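Local coordinates for thylakoid lumenal 15 kDa protein 1, chloroplastic (Arabidopsis thaliana, PDB 3N90) that is of unknown function but folds as a right-handed quadrilateral beta helix of pentapeptide repeats in the chloroplast thylakoid lumen, at residues Lys21-Gly25 and Gln26-Arg30; Ala41-Gly45 and Ala46-Gly50; Val112-Asp116 and Asp117-Tyr121. The protein carries 2 engineered substitutions. One frame throughout, in Å; residues are numbered along the deposited sequence.

Contact 1. Residues Lys21-Gly25 and Gln26-Arg30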
loop_
_atom_site.group_PDB
_atom_site.type_symbol
_atom_site.label_atom_id
_atom_site.label_comp_id
_atom_site.label_asym_id
_atom_site.label_seq_id
_atom_site.Cartn_x
_atom_site.Cartn_y
_atom_site.Cartn_z
ATOM N N LYS A 21 2.030 14.965 -2.073
ATOM C CA LYS A 21 0.647 15.405 -1.935
ATOM C C LYS A 21 -0.040 14.749 -0.741
ATOM O O LYS A 21 0.293 13.604 -0.351
ATOM C CB LYS A 21 -0.160 15.234 -3.220
ATOM C CG LYS A 21 0.397 15.967 -4.458
ATOM C CD LYS A 21 0.715 17.427 -4.157
ATOM C CE LYS A 21 0.690 18.302 -5.397
ATOM N NZ LYS A 21 0.530 19.737 -4.954
ATOM N N ASP A 22 -0.971 15.485 -0.132
ATOM C CA ASP A 22 -1.609 14.997 1.089
ATOM C C ASP A 22 -3.011 14.463 0.832
ATOM O O ASP A 22 -3.946 15.207 0.574
ATOM C CB ASP A 22 -1.577 16.071 2.203
ATOM C CG ASP A 22 -1.965 15.519 3.572
ATOM O OD1 ASP A 22 -2.635 14.463 3.644
ATOM O OD2 ASP A 22 -1.595 16.150 4.598
ATOM N N PHE A 23 -3.131 13.132 0.863
ATOM C CA PHE A 23 -4.396 12.453 0.707
ATOM C C PHE A 23 -4.867 11.803 2.029
ATOM O O PHE A 23 -5.746 10.950 2.010
ATOM C CB PHE A 23 -4.258 11.343 -0.340
ATOM C CG PHE A 23 -4.083 11.836 -1.759
ATOM C CD1 PHE A 23 -5.191 12.233 -2.519
ATOM C CD2 PHE A 23 -2.806 11.924 -2.337
ATOM C CE1 PHE A 23 -5.042 12.692 -3.862
ATOM C CE2 PHE A 23 -2.646 12.396 -3.650
ATOM C CZ PHE A 23 -3.776 12.759 -4.421
ATOM N N SER A 24 -4.280 12.204 3.148
ATOM C CA SER A 24 -4.525 11.519 4.431
ATOM C C SER A 24 -6.015 11.554 4.790
ATOM O O SER A 24 -6.682 12.581 4.616
ATOM C CB SER A 24 -3.662 12.130 5.539
ATOM O OG SER A 24 -3.910 13.522 5.609
ATOM N N GLY A 25 -6.542 10.418 5.230
ATOM C CA GLY A 25 -7.962 10.279 5.641
ATOM C C GLY A 25 -9.033 10.338 4.561
ATOM O O GLY A 25 -10.253 10.274 4.857
ATOM N N GLN A 26 -8.623 10.453 3.308
ATOM C CA GLN A 26 -9.579 10.648 2.238
ATOM C C GLN A 26 -10.182 9.362 1.747
ATOM O O GLN A 26 -9.557 8.295 1.837
ATOM C CB GLN A 26 -8.933 11.408 1.109
ATOM C CG GLN A 26 -8.374 12.730 1.625
ATOM C CD GLN A 26 -8.047 13.667 0.535
ATOM O OE1 GLN A 26 -7.496 14.743 0.769
ATOM N NE2 GLN A 26 -8.368 13.277 -0.679
ATOM N N THR A 27 -11.404 9.468 1.220
ATOM C CA THR A 27 -12.073 8.348 0.607
ATOM C C THR A 27 -11.641 8.268 -0.829
ATOM O O THR A 27 -11.966 9.149 -1.647
ATOM C CB THR A 27 -13.599 8.484 0.705
ATOM O OG1 THR A 27 -13.936 8.632 2.071
ATOM C CG2 THR A 27 -14.287 7.249 0.177
ATOM N N LEU A 28 -10.859 7.218 -1.129
ATOM C CA LEU A 28 -10.295 6.993 -2.448
ATOM C C LEU A 28 -10.547 5.556 -2.948
ATOM O O LEU A 28 -9.670 4.910 -3.516
ATOM C CB LEU A 28 -8.787 7.296 -2.441
ATOM C CG LEU A 28 -8.441 8.707 -1.924
ATOM C CD1 LEU A 28 -7.016 8.757 -1.440
ATOM C CD2 LEU A 28 -8.698 9.709 -3.009
ATOM N N ILE A 29 -11.770 5.087 -2.753
ATOM C CA ILE A 29 -12.129 3.741 -3.154
ATOM C C ILE A 29 -11.961 3.605 -4.654
ATOM O O ILE A 29 -12.522 4.380 -5.426
ATOM C CB ILE A 29 -13.568 3.450 -2.695
ATOM C CG1 ILE A 29 -13.618 3.415 -1.152
ATOM C CG2 ILE A 29 -14.110 2.203 -3.391
ATOM C CD1 ILE A 29 -15.057 3.244 -0.549
ATOM N N ARG A 30 -11.164 2.627 -5.088
ATOM C CA ARG A 30 -10.958 2.374 -6.507
ATOM C C ARG A 30 -10.401 3.580 -7.301
ATOM O O ARG A 30 -10.521 3.627 -8.502
ATOM C CB ARG A 30 -12.236 1.805 -7.158
ATOM C CG ARG A 30 -12.544 0.393 -6.585
ATOM C CD ARG A 30 -13.918 -0.053 -7.049
ATOM N NE ARG A 30 -14.221 -1.428 -6.631
ATOM C CZ ARG A 30 -15.435 -1.879 -6.349
ATOM N NH1 ARG A 30 -16.476 -1.051 -6.370
ATOM N NH2 ARG A 30 -15.600 -3.162 -6.017
HETATM O O HOH W 1 -6.346 15.138 3.554
#
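Phe23 and Gln26 meet at the two ends of a type II beta turn, joined by the bond that defines it: Gln26 N donates to Phe23 O over 3.2 Å. The Gln26 side chain, with CG beside its backbone N (chi1 -56°) and the chain extended beyond, runs back across the turn. Its amide nitrogen NE2 thereby reaches the edge of the Phe23 ring, 3.8 Å from CD1, with ring and amide planes 69° apart, and makes a weak hydrogen bond to Tyr8 OH. Leu28 adds the apolar part, setting its CD1 3.9 Å from Phe23 CB. A water donates to both Gln26 OE1 and Ser24 O, linking the amide to the turn. Behind this shell, Asp22 OD1 takes two bonds, from Ser24 N at 2.8 Å in an Asx turn and from Ser24 OG through the syn lone pair, bracing the entry to the turn. Gly25 occupies the corner with positive phi. Stacked turns of this kind are the building principle of the pentapeptide-repeat beta helix: the Phe23 ring lies nearly parallel to that of Phe43 in the next coil, while Phe2 and Tyr8, which precede helix 10-13 in the chain, also meet the ring, Tyr8 edge-to-face.

Contact 2. Residues Ala41-Gly45 and Ala46-Gly50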
loop_
_atom_site.group_PDB
_atom_site.type_symbol
_atom_site.label_atom_id
_atom_site.label_comp_id
_atom_site.label_asym_id
_atom_site.label_seq_id
_atom_site.Cartn_x
_atom_site.Cartn_y
_atom_site.Cartn_z
ATOM N N ALA A 41 4.113 10.876 -0.617
ATOM C CA ALA A 41 2.701 11.226 -0.544
ATOM C C ALA A 41 2.178 10.743 0.791
ATOM O O ALA A 41 2.683 9.767 1.331
ATOM C CB ALA A 41 1.893 10.595 -1.675
ATOM N N ASN A 42 1.151 11.418 1.292
ATOM C CA ASN A 42 0.517 11.064 2.552
ATOM C C ASN A 42 -0.847 10.417 2.336
ATOM O O ASN A 42 -1.812 11.083 1.940
ATOM C CB ASN A 42 0.345 12.329 3.404
ATOM C CG ASN A 42 -0.052 12.026 4.849
ATOM O OD1 ASN A 42 -0.285 10.883 5.225
ATOM N ND2 ASN A 42 -0.139 13.087 5.658
ATOM N N PHE A 43 -0.916 9.098 2.540
ATOM C CA PHE A 43 -2.200 8.372 2.513
ATOM C C PHE A 43 -2.582 7.839 3.891
ATOM O O PHE A 43 -3.308 6.868 3.981
ATOM C CB PHE A 43 -2.166 7.168 1.547
ATOM C CG PHE A 43 -2.043 7.547 0.069
ATOM C CD1 PHE A 43 -3.174 7.910 -0.663
ATOM C CD2 PHE A 43 -0.806 7.553 -0.563
ATOM C CE1 PHE A 43 -3.109 8.239 -2.013
ATOM C CE2 PHE A 43 -0.710 7.911 -1.941
ATOM C CZ PHE A 43 -1.880 8.258 -2.652
ATOM N N LYS A 44 -2.077 8.448 4.959
ATOM C CA LYS A 44 -2.325 7.872 6.293
ATOM C C LYS A 44 -3.820 7.766 6.560
ATOM O O LYS A 44 -4.541 8.747 6.388
ATOM C CB LYS A 44 -1.640 8.705 7.383
ATOM C CG LYS A 44 -1.902 8.178 8.801
ATOM C CD LYS A 44 -0.940 8.820 9.794
ATOM C CE LYS A 44 -1.016 8.094 11.128
ATOM N NZ LYS A 44 0.015 8.586 12.064
ATOM N N GLY A 45 -4.291 6.573 6.914
ATOM C CA GLY A 45 -5.723 6.326 7.175
ATOM C C GLY A 45 -6.667 6.535 6.016
ATOM O O GLY A 45 -7.892 6.643 6.213
ATOM N N ALA A 46 -6.124 6.620 4.792
ATOM C CA ALA A 46 -6.968 6.741 3.624
ATOM C C ALA A 46 -7.757 5.444 3.374
ATOM O O ALA A 46 -7.344 4.350 3.790
ATOM C CB ALA A 46 -6.164 7.109 2.400
ATOM N N LYS A 47 -8.896 5.576 2.713
ATOM C CA LYS A 47 -9.687 4.419 2.347
ATOM C C LYS A 47 -9.453 4.163 0.864
ATOM O O LYS A 47 -9.896 4.920 -0.025
ATOM C CB LYS A 47 -11.180 4.580 2.697
ATOM C CG LYS A 47 -11.484 4.988 4.125
ATOM C CD LYS A 47 -10.832 4.082 5.180
ATOM C CE LYS A 47 -11.283 4.445 6.612
ATOM N NZ LYS A 47 -11.122 3.270 7.532
ATOM N N LEU A 48 -8.689 3.101 0.600
ATOM C CA LEU A 48 -8.205 2.823 -0.747
ATOM C C LEU A 48 -8.609 1.412 -1.223
ATOM O O LEU A 48 -7.882 0.759 -1.998
ATOM C CB LEU A 48 -6.675 2.955 -0.774
ATOM C CG LEU A 48 -6.131 4.401 -0.755
ATOM C CD1 LEU A 48 -4.784 4.516 -0.082
ATOM C CD2 LEU A 48 -6.078 4.868 -2.206
ATOM N N LEU A 49 -9.763 0.939 -0.762
ATOM C CA LEU A 49 -10.227 -0.340 -1.223
ATOM C C LEU A 49 -10.222 -0.396 -2.754
ATOM O O LEU A 49 -10.815 0.462 -3.412
ATOM C CB LEU A 49 -11.626 -0.644 -0.675
ATOM C CG LEU A 49 -12.243 -1.976 -1.143
ATOM C CD1 LEU A 49 -13.026 -2.601 0.018
ATOM C CD2 LEU A 49 -13.090 -1.864 -2.433
ATOM N N GLY A 50 -9.557 -1.392 -3.328
ATOM C CA GLY A 50 -9.642 -1.606 -4.812
ATOM C C GLY A 50 -8.905 -0.552 -5.657
ATOM O O GLY A 50 -8.970 -0.581 -6.895
#
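Phe43 packs against Ala46 and Leu48 round a type II beta turn, one corner of the right-handed quadrilateral beta helix built by pentapeptide repeats. Its CB is 4.1 Å from Ala46 CB, and that methyl lies at the ring edge, near the ring plane. The same Phe43 CB also meets the Leu48 methyl CD1, as does CG one atom farther along. Going outward, ring atom CD1 makes the closest apolar approach to residues 46-50, 3.8 Å from Leu48 CD1, the two side chains crossing at about a right angle. With CG beside its backbone N (chi1 -67°), the ring is directed inward, where it meets Phe33 edge-to-face and touches Leu63 of the next coil. Asn42 OD1 accepts from Lys44 N at 3.0 Å in an Asx turn leading into the corner. Gly45 has the positive phi (62°) usual at the third position of a type II turn. Outside the corner, Lys47 bends at chi2 and passes its CD by Gly45 O. Ala46 N closes the turn on Phe43 O at 2.9 Å.

Contact 3. Residues Val112-Asp116 and Asp117-Tyr121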
loop_
_atom_site.group_PDB
_atom_site.type_symbol
_atom_site.label_atom_id
_atom_site.label_comp_id
_atom_site.label_asym_id
_atom_site.label_seq_id
_atom_site.Cartn_x
_atom_site.Cartn_y
_atom_site.Cartn_z
ATOM N N VAL A 112 -2.832 -12.231 -0.068
ATOM C CA VAL A 112 -1.996 -11.554 -1.030
ATOM C C VAL A 112 -1.118 -12.655 -1.590
ATOM O O VAL A 112 -0.324 -13.254 -0.824
ATOM C CB VAL A 112 -1.138 -10.435 -0.376
ATOM C CG1 VAL A 112 -0.095 -9.881 -1.380
ATOM C CG2 VAL A 112 -2.056 -9.335 0.159
ATOM N N PRO A 113 -1.278 -12.950 -2.892
ATOM C CA PRO A 113 -0.424 -13.961 -3.510
ATOM C C PRO A 113 1.018 -13.428 -3.512
ATOM O O PRO A 113 1.247 -12.260 -3.804
ATOM C CB PRO A 113 -0.974 -14.063 -4.943
ATOM C CG PRO A 113 -2.344 -13.427 -4.880
ATOM C CD PRO A 113 -2.209 -12.357 -3.866
ATOM N N LEU A 114 1.972 -14.262 -3.131
ATOM C CA LEU A 114 3.360 -13.826 -3.152
ATOM C C LEU A 114 4.212 -14.919 -3.777
ATOM O O LEU A 114 3.941 -16.102 -3.581
ATOM C CB LEU A 114 3.879 -13.531 -1.739
ATOM C CG LEU A 114 3.331 -12.318 -0.973
ATOM C CD1 LEU A 114 3.872 -12.313 0.484
ATOM C CD2 LEU A 114 3.667 -11.035 -1.692
ATOM N N ARG A 115 5.219 -14.512 -4.524
ATOM C CA ARG A 115 6.290 -15.425 -4.894
ATOM C C ARG A 115 7.137 -15.735 -3.664
ATOM O O ARG A 115 7.244 -14.917 -2.728
ATOM C CB ARG A 115 7.169 -14.804 -5.973
ATOM C CG ARG A 115 6.429 -14.388 -7.253
ATOM C CD ARG A 115 7.418 -13.923 -8.297
ATOM N NE ARG A 115 8.388 -12.971 -7.740
ATOM C CZ ARG A 115 8.219 -11.657 -7.737
ATOM N NH1 ARG A 115 7.113 -11.141 -8.263
ATOM N NH2 ARG A 115 9.155 -10.855 -7.217
ATOM N N ASP A 116 7.733 -16.925 -3.667
ATOM C CA ASP A 116 8.739 -17.279 -2.667
ATOM C C ASP A 116 9.686 -16.132 -2.305
ATOM O O ASP A 116 9.829 -15.817 -1.123
ATOM C CB ASP A 116 9.529 -18.511 -3.129
ATOM C CG ASP A 116 8.677 -19.778 -3.162
ATOM O OD1 ASP A 116 7.545 -19.779 -2.615
ATOM O OD2 ASP A 116 9.148 -20.794 -3.739
ATOM N N ASP A 117 10.311 -15.493 -3.296
ATOM C CA ASP A 117 11.275 -14.427 -3.024
ATOM C C ASP A 117 10.691 -13.199 -2.310
ATOM O O ASP A 117 11.354 -12.598 -1.478
ATOM C CB ASP A 117 12.053 -14.002 -4.283
ATOM C CG ASP A 117 11.185 -13.301 -5.334
ATOM O OD1 ASP A 117 11.334 -12.054 -5.483
ATOM O OD2 ASP A 117 10.400 -13.993 -6.029
ATOM N N GLN A 118 9.452 -12.830 -2.669
ATOM C CA GLN A 118 8.736 -11.740 -2.006
ATOM C C GLN A 118 8.406 -12.123 -0.560
ATOM O O GLN A 118 8.586 -11.311 0.364
ATOM C CB GLN A 118 7.430 -11.408 -2.735
ATOM C CG GLN A 118 7.604 -10.969 -4.158
ATOM C CD GLN A 118 6.285 -10.755 -4.856
ATOM O OE1 GLN A 118 5.408 -11.637 -4.872
ATOM N NE2 GLN A 118 6.122 -9.567 -5.430
ATOM N N ARG A 119 7.922 -13.352 -0.367
ATOM C CA ARG A 119 7.612 -13.826 0.983
ATOM C C ARG A 119 8.886 -13.883 1.846
ATOM O O ARG A 119 8.874 -13.516 3.027
ATOM C CB ARG A 119 6.856 -15.158 0.953
ATOM C CG ARG A 119 6.301 -15.570 2.297
ATOM C CD ARG A 119 5.418 -16.812 2.220
ATOM N NE ARG A 119 4.582 -16.846 1.019
ATOM C CZ ARG A 119 3.321 -16.418 0.924
ATOM N NH1 ARG A 119 2.680 -15.877 1.963
ATOM N NH2 ARG A 119 2.699 -16.517 -0.246
ATOM N N VAL A 120 9.993 -14.307 1.243
ATOM C CA VAL A 120 11.254 -14.369 1.978
ATOM C C VAL A 120 11.681 -12.996 2.492
ATOM O O VAL A 120 12.059 -12.862 3.663
ATOM C CB VAL A 120 12.397 -15.012 1.128
ATOM C CG1 VAL A 120 13.715 -14.827 1.805
ATOM C CG2 VAL A 120 12.121 -16.495 0.924
ATOM N N TYR A 121 11.596 -11.969 1.643
ATOM C CA TYR A 121 12.006 -10.641 2.048
ATOM C C TYR A 121 11.060 -10.071 3.118
ATOM O O TYR A 121 11.472 -9.567 4.168
ATOM C CB TYR A 121 12.083 -9.634 0.862
ATOM C CG TYR A 121 12.464 -8.281 1.428
ATOM C CD1 TYR A 121 13.779 -8.048 1.878
ATOM C CD2 TYR A 121 11.501 -7.266 1.649
ATOM C CE1 TYR A 121 14.138 -6.844 2.476
ATOM C CE2 TYR A 121 11.870 -6.049 2.267
ATOM C CZ TYR A 121 13.191 -5.851 2.666
ATOM O OH TYR A 121 13.565 -4.658 3.260
HETATM O O HOH W 2 3.160 -11.991 -6.431
HETATM O O HOH W 3 4.993 -18.082 -1.470
#
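Arg115 and Asp117 form a side-on salt bridge at the start of helix 116-125, where the repeat coils give way to that helix. NE of Arg115 donates to Asp117 OD2 at 2.8 Å and NH2 of Arg115 to Asp117 OD1 at 3.0 Å; each oxygen uses its syn lone pair, and the two flat groups are nearly coplanar. A bend at chi3 (-48°) turns the guanidinium back over the helix start, and its remaining nitrogen, NH1, is satisfied by the carbonyl of Gly95. Gln118 stacks its amide over one face of this guanidinium, the planes 25° apart. Both ends of the amide are engaged as well: OE1 accepts from Arg115 N at 2.9 Å, in the carbonyl plane on a lone pair, and NE2 donates to Met93 O. A water also lies 2.8 Å from Gln118 OE1 and reaches Pro113 O. Gln118, three residues after the N-cap, thus accepts from the backbone N of the N-cap residue itself, Arg115. On the backbone, Arg119 N donates to Arg115 O and Val120 N to Asp116 O, the latter at 2.8 Å, opening the helical ladder. Arg119 lays its guanidinium against Leu114, with NH2 3.5 Å from Leu114 CB; its NH1 bonds to Leu141 O, while NE donates to a water that in turn donates to Leu114 O and Asp116 OD1. Leu114 CD2 meanwhile rests 3.9 Å from Gln118 CB, beside the amide oxygen. The chemistry implies a helix start held by charge and amide together: Asp117, within the first turn, would probably be favoured by the helix dipole, and Arg115 offsets its charge while reaching back to the last coils.

Overall arrangement
From the N terminus, the chain passes helix 10-13 and makes a corner at contact 1; one circuit later it makes the equivalent corner at contact 2. Neither encloses the other: each is a local turn, and all three contacts follow in series. Contacts 1 and 2 stack directly, their centres about 5 Å apart, with probable backbone bonds from Phe23 N to Asn42 O and from Leu28 N to Lys47 O tying successive coils together. The remaining coils separate them from contact 3, whose centre lies about 23 Å from that of contact 2, on the opposite side of the chain's centre. There residues 112-115 lead into helix 116-125, with Arg115 and Gln118 bonding back onto residues 93-95.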